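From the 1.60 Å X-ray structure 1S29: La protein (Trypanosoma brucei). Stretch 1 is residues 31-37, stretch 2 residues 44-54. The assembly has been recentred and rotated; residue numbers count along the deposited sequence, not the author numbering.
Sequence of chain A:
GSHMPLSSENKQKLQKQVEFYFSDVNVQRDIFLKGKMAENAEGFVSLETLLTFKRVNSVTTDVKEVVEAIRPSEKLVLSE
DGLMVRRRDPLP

Stretch 1 31-37: IFLKGKM
Stretch 2 44-54: FVSLETLLTFK

How do the two backbones run? Residues 31–37 form a helix, phi/psi near -63/-41, with Gly35 N, Lys36 N and Met37 N bonded to Ile31 O, Phe32 O and Leu33 O at 3.0–3.1 Å. The second stretch is extended at Val45 (-126/131) and Ser46 (-65/143), turns helical at Leu47, and makes a type I turn from Leu50 to Phe53 (-82/136), closed by Phe53 N to Leu50 O at 3.0 Å. The register is set where the CA atoms of Met37 and Phe44 lie 5.6 Å apart.

What bridges the backbones, given that no direct hydrogen bond crosses? A water lies 2.7 Å from both Lys36 O and Phe44 O, carbonyls themselves 3.8 Å apart and unable to bond each other. Phe44 (chi1 m) turns its CB away.

Which side chains fill the interior? Val45 (chi1 t) presents CG2, 3.5 Å from Met37 CG, 4.0 Å from Leu33 CD1 and 4.1 Å from Lys36 CB. Compact and branched, it suits this buried pocket. Met37 is selenomethionine (m, t, p); its CB points sideways and its end leads away. Leu33 (t, p) starts sideways but brings CD1 within 4.1 Å of Phe53 CE1, at the edge of that ring.

How is the more open side closed? Phe32 (t, chi2 82°) and Phe53 (m, chi2 170°) both point CB toward the opposing stretch, their CE2 atoms meeting at 4.0 Å. Phe32 CE2 also lies 4.1 Å from Thr49 CG2, which sits at its ring edge. Thr49 (m) suits this border: its methyl packs while its backbone N caps onto Ser46 OG (chi1 p) at 3.3 Å. Lys36 (m, m, t, t) lays its aliphatic chain alongside, CE 4.4 Å from Thr49 OG1. Altogether 328 Å² is buried, both sides summed.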

ATOM      1  N   ILE A  31     -11.360 -10.193  -2.477  1.00  4.90           N
ATOM      2  CA  ILE A  31     -12.066 -10.584  -1.266  1.00  5.24           C
ATOM      3  C   ILE A  31     -11.159 -10.490  -0.045  1.00  4.78           C
ATOM      4  O   ILE A  31     -11.587 -10.071   1.035  1.00  6.37           O
ATOM      5  CB  ILE A  31     -12.600 -12.025  -1.364  1.00  7.29           C
ATOM      6  CG1 ILE A  31     -13.570 -12.156  -2.540  1.00 12.70           C
ATOM      7  CG2 ILE A  31     -13.270 -12.435  -0.061  1.00  8.84           C
ATOM      8  CD1 ILE A  31     -13.957 -13.583  -2.857  1.00 14.74           C
ATOM      9  N   PHE A  32      -9.906 -10.893  -0.206  1.00  5.77           N
ATOM     10  CA  PHE A  32      -8.987 -10.836   0.913  1.00  4.29           C
ATOM     11  C   PHE A  32      -8.732  -9.397   1.322  1.00  4.59           C
ATOM     12  O   PHE A  32      -8.837  -9.059   2.501  1.00  5.55           O
ATOM     13  CB  PHE A  32      -7.660 -11.503   0.562  1.00  5.97           C
ATOM     14  CG  PHE A  32      -6.667 -11.499   1.687  1.00  4.31           C
ATOM     15  CD1 PHE A  32      -6.730 -12.456   2.694  1.00  5.32           C
ATOM     16  CD2 PHE A  32      -5.679 -10.525   1.742  1.00  4.83           C
ATOM     17  CE1 PHE A  32      -5.819 -12.443   3.745  1.00  6.88           C
ATOM     18  CE2 PHE A  32      -4.758 -10.496   2.791  1.00  4.65           C
ATOM     19  CZ  PHE A  32      -4.828 -11.458   3.793  1.00  6.56           C
ATOM     20  N   LEU A  33      -8.392  -8.547   0.358  1.00  4.13           N
ATOM     21  CA  LEU A  33      -8.109  -7.155   0.684  1.00  3.83           C
ATOM     22  C   LEU A  33      -9.343  -6.458   1.260  1.00  4.60           C
ATOM     23  O   LEU A  33      -9.235  -5.709   2.237  1.00  4.38           O
ATOM     24  CB  LEU A  33      -7.594  -6.411  -0.548  1.00  4.69           C
ATOM     25  CG  LEU A  33      -7.111  -4.979  -0.296  1.00  6.28           C
ATOM     26  CD1 LEU A  33      -6.020  -4.986   0.776  1.00  6.62           C
ATOM     27  CD2 LEU A  33      -6.587  -4.373  -1.596  1.00  6.79           C
ATOM     28  N   LYS A  34     -10.511  -6.692   0.669  1.00  5.31           N
ATOM     29  CA  LYS A  34     -11.722  -6.071   1.202  1.00  5.36           C
ATOM     30  C   LYS A  34     -11.963  -6.548   2.628  1.00  5.73           C
ATOM     31  O   LYS A  34     -12.507  -5.810   3.455  1.00  6.17           O
ATOM     32  CB  LYS A  34     -12.937  -6.409   0.340  1.00  5.94           C
ATOM     33  CG  LYS A  34     -13.041  -5.549  -0.900  1.00  6.84           C
ATOM     34  CD  LYS A  34     -14.335  -5.798  -1.653  1.00  8.50           C
ATOM     35  CE  LYS A  34     -14.370  -7.185  -2.278  1.00  8.73           C
ATOM     36  NZ  LYS A  34     -15.648  -7.382  -3.037  1.00 10.35           N
ATOM     37  N   GLY A  35     -11.559  -7.782   2.912  1.00  4.24           N
ATOM     38  CA  GLY A  35     -11.734  -8.317   4.249  1.00  6.32           C
ATOM     39  C   GLY A  35     -10.893  -7.553   5.255  1.00  5.41           C
ATOM     40  O   GLY A  35     -11.337  -7.277   6.371  1.00  5.10           O
ATOM     41  N   LYS A  36      -9.668  -7.222   4.870  1.00  5.31           N
ATOM     42  CA  LYS A  36      -8.778  -6.481   5.760  1.00  3.97           C
ATOM     43  C   LYS A  36      -9.325  -5.072   5.970  1.00  4.79           C
ATOM     44  O   LYS A  36      -9.331  -4.539   7.090  1.00  4.36           O
ATOM     45  CB  LYS A  36      -7.376  -6.395   5.155  1.00  4.65           C
ATOM     46  CG  LYS A  36      -6.626  -7.713   5.129  1.00  5.82           C
ATOM     47  CD  LYS A  36      -6.313  -8.204   6.535  1.00 11.58           C
ATOM     48  CE  LYS A  36      -5.543  -9.522   6.500  1.00 15.41           C
ATOM     49  NZ  LYS A  36      -5.344 -10.095   7.863  1.00 19.61           N
HETATM   50  N   MSE A  37      -9.776  -4.467   4.880  1.00  4.65           N
HETATM   51  CA  MSE A  37     -10.322  -3.119   4.942  1.00  4.43           C
HETATM   52  C   MSE A  37     -11.551  -3.040   5.836  1.00  4.01           C
HETATM   53  O   MSE A  37     -11.802  -2.000   6.456  1.00  6.27           O
HETATM   54  CB  MSE A  37     -10.682  -2.628   3.537  1.00  6.30           C
HETATM   55  CG  MSE A  37      -9.484  -2.335   2.651  1.00  4.50           C
HETATM   56 SE   MSE A  37     -10.009  -2.162   0.791  1.00 15.47          SE
HETATM   57  CE  MSE A  37     -10.967  -0.490   0.870  1.00 15.69           C
ATOM     58  N   PHE A  44      -8.441   0.997   6.871  1.00  4.33           N
ATOM     59  CA  PHE A  44      -6.993   0.899   6.995  1.00  5.21           C
ATOM     60  C   PHE A  44      -6.506  -0.544   6.875  1.00  6.02           C
ATOM     61  O   PHE A  44      -7.116  -1.478   7.421  1.00  6.08           O
ATOM     62  CB  PHE A  44      -6.533   1.482   8.339  1.00  5.46           C
ATOM     63  CG  PHE A  44      -6.253   2.962   8.304  1.00  6.82           C
ATOM     64  CD1 PHE A  44      -6.957   3.840   9.120  1.00  7.81           C
ATOM     65  CD2 PHE A  44      -5.270   3.472   7.463  1.00  7.15           C
ATOM     66  CE1 PHE A  44      -6.683   5.211   9.097  1.00  8.55           C
ATOM     67  CE2 PHE A  44      -4.989   4.835   7.433  1.00  7.54           C
ATOM     68  CZ  PHE A  44      -5.702   5.707   8.255  1.00  8.40           C
ATOM     69  N   VAL A  45      -5.400  -0.708   6.155  1.00  5.24           N
ATOM     70  CA  VAL A  45      -4.766  -2.010   5.944  1.00  5.01           C
ATOM     71  C   VAL A  45      -3.306  -1.859   6.372  1.00  4.61           C
ATOM     72  O   VAL A  45      -2.641  -0.911   5.963  1.00  5.12           O
ATOM     73  CB  VAL A  45      -4.804  -2.417   4.452  1.00  4.79           C
ATOM     74  CG1 VAL A  45      -4.037  -3.721   4.259  1.00  6.49           C
ATOM     75  CG2 VAL A  45      -6.251  -2.584   3.988  1.00  4.34           C
ATOM     76  N   SER A  46      -2.807  -2.776   7.200  1.00  4.76           N
ATOM     77  CA  SER A  46      -1.427  -2.671   7.670  1.00  5.05           C
ATOM     78  C   SER A  46      -0.417  -2.830   6.544  1.00  6.70           C
ATOM     79  O   SER A  46      -0.619  -3.621   5.622  1.00  6.45           O
ATOM     80  CB  SER A  46      -1.144  -3.707   8.763  1.00  7.20           C
ATOM     81  OG  SER A  46      -1.079  -5.034   8.242  1.00  6.42           O
ATOM     82  N   LEU A  47       0.668  -2.064   6.624  1.00  7.02           N
ATOM     83  CA  LEU A  47       1.698  -2.140   5.605  1.00  6.36           C
ATOM     84  C   LEU A  47       2.363  -3.518   5.657  1.00  6.26           C
ATOM     85  O   LEU A  47       2.876  -3.994   4.647  1.00  5.82           O
ATOM     86  CB  LEU A  47       2.728  -1.012   5.788  1.00  8.04           C
ATOM     87  CG  LEU A  47       2.211   0.432   5.680  1.00 10.21           C
ATOM     88  CD1 LEU A  47       3.392   1.396   5.672  1.00 11.03           C
ATOM     89  CD2 LEU A  47       1.394   0.606   4.414  1.00 11.81           C
ATOM     90  N   GLU A  48       2.349  -4.179   6.817  1.00  6.03           N
ATOM     91  CA  GLU A  48       2.953  -5.505   6.854  1.00  7.11           C
ATOM     92  C   GLU A  48       2.139  -6.462   5.987  1.00  6.57           C
ATOM     93  O   GLU A  48       2.679  -7.423   5.449  1.00  6.34           O
ATOM     94  CB  GLU A  48       3.084  -6.048   8.290  1.00  9.49           C
ATOM     95  CG  GLU A  48       1.803  -6.152   9.087  1.00 10.31           C
ATOM     96  CD  GLU A  48       2.029  -6.784  10.458  1.00 11.79           C
ATOM     97  OE1 GLU A  48       3.093  -6.535  11.068  1.00 13.38           O
ATOM     98  OE2 GLU A  48       1.144  -7.523  10.931  1.00 11.47           O
ATOM     99  N   THR A  49       0.841  -6.198   5.847  1.00  7.42           N
ATOM    100  CA  THR A  49       0.010  -7.045   5.012  1.00  6.33           C
ATOM    101  C   THR A  49       0.403  -6.801   3.566  1.00  7.20           C
ATOM    102  O   THR A  49       0.482  -7.739   2.771  1.00  8.54           O
ATOM    103  CB  THR A  49      -1.478  -6.721   5.160  1.00  6.50           C
ATOM    104  OG1 THR A  49      -1.903  -7.078   6.476  1.00  6.73           O
ATOM    105  CG2 THR A  49      -2.295  -7.516   4.143  1.00  7.14           C
ATOM    106  N   LEU A  50       0.642  -5.537   3.230  1.00  6.52           N
ATOM    107  CA  LEU A  50       1.027  -5.198   1.864  1.00  6.79           C
ATOM    108  C   LEU A  50       2.335  -5.877   1.464  1.00  7.52           C
ATOM    109  O   LEU A  50       2.522  -6.255   0.309  1.00  7.31           O
ATOM    110  CB  LEU A  50       1.144  -3.682   1.704  1.00  8.76           C
ATOM    111  CG  LEU A  50      -0.175  -2.921   1.872  1.00 12.54           C
ATOM    112  CD1 LEU A  50       0.005  -1.507   1.346  1.00 13.85           C
ATOM    113  CD2 LEU A  50      -1.297  -3.620   1.124  1.00 14.60           C
ATOM    114  N   LEU A  51       3.229  -6.050   2.430  1.00  7.81           N
ATOM    115  CA  LEU A  51       4.508  -6.692   2.168  1.00  8.74           C
ATOM    116  C   LEU A  51       4.359  -8.141   1.707  1.00 11.05           C
ATOM    117  O   LEU A  51       5.298  -8.718   1.152  1.00 11.41           O
ATOM    118  CB  LEU A  51       5.389  -6.641   3.416  1.00  9.85           C
ATOM    119  CG  LEU A  51       6.024  -5.293   3.757  1.00  9.15           C
ATOM    120  CD1 LEU A  51       6.845  -5.426   5.024  1.00 12.81           C
ATOM    121  CD2 LEU A  51       6.915  -4.846   2.611  1.00  9.40           C
ATOM    122  N   THR A  52       3.188  -8.731   1.932  1.00 10.11           N
ATOM    123  CA  THR A  52       2.970 -10.119   1.530  1.00 10.02           C
ATOM    124  C   THR A  52       2.460 -10.256   0.098  1.00 10.15           C
ATOM    125  O   THR A  52       2.420 -11.359  -0.449  1.00 10.69           O
ATOM    126  CB  THR A  52       1.979 -10.834   2.474  1.00  9.94           C
ATOM    127  OG1 THR A  52       0.651 -10.334   2.260  1.00  9.46           O
ATOM    128  CG2 THR A  52       2.385 -10.617   3.931  1.00 10.51           C
ATOM    129  N   PHE A  53       2.077  -9.138  -0.511  1.00  8.43           N
ATOM    130  CA  PHE A  53       1.578  -9.150  -1.884  1.00  8.61           C
ATOM    131  C   PHE A  53       2.756  -9.165  -2.850  1.00  9.51           C
ATOM    132  O   PHE A  53       3.723  -8.434  -2.670  1.00  8.60           O
ATOM    133  CB  PHE A  53       0.701  -7.921  -2.135  1.00  8.77           C
ATOM    134  CG  PHE A  53      -0.529  -7.869  -1.272  1.00  9.07           C
ATOM    135  CD1 PHE A  53      -1.310  -6.720  -1.231  1.00  7.71           C
ATOM    136  CD2 PHE A  53      -0.912  -8.966  -0.502  1.00 10.13           C
ATOM    137  CE1 PHE A  53      -2.455  -6.665  -0.437  1.00 10.41           C
ATOM    138  CE2 PHE A  53      -2.051  -8.920   0.292  1.00 11.63           C
ATOM    139  CZ  PHE A  53      -2.824  -7.766   0.326  1.00 10.87           C
ATOM    140  N   LYS A  54       2.651 -10.008  -3.875  1.00 10.44           N
ATOM    141  CA  LYS A  54       3.696 -10.186  -4.882  1.00 10.09           C
ATOM    142  C   LYS A  54       4.343  -8.941  -5.471  1.00  9.38           C
ATOM    143  O   LYS A  54       5.572  -8.857  -5.548  1.00  9.90           O
ATOM    144  CB  LYS A  54       3.165 -11.030  -6.045  1.00 11.37           C
ATOM    145  CG  LYS A  54       4.175 -11.181  -7.179  1.00 16.14           C
ATOM    146  CD  LYS A  54       3.539 -11.657  -8.476  1.00 19.40           C
ATOM    147  CE  LYS A  54       4.586 -11.694  -9.583  1.00 22.30           C
ATOM    148  NZ  LYS A  54       4.035 -12.069 -10.909  1.00 25.71           N
TER
HETATM  149  O   HOH W   1      -6.947  -4.034   8.321  1.00 10.64           O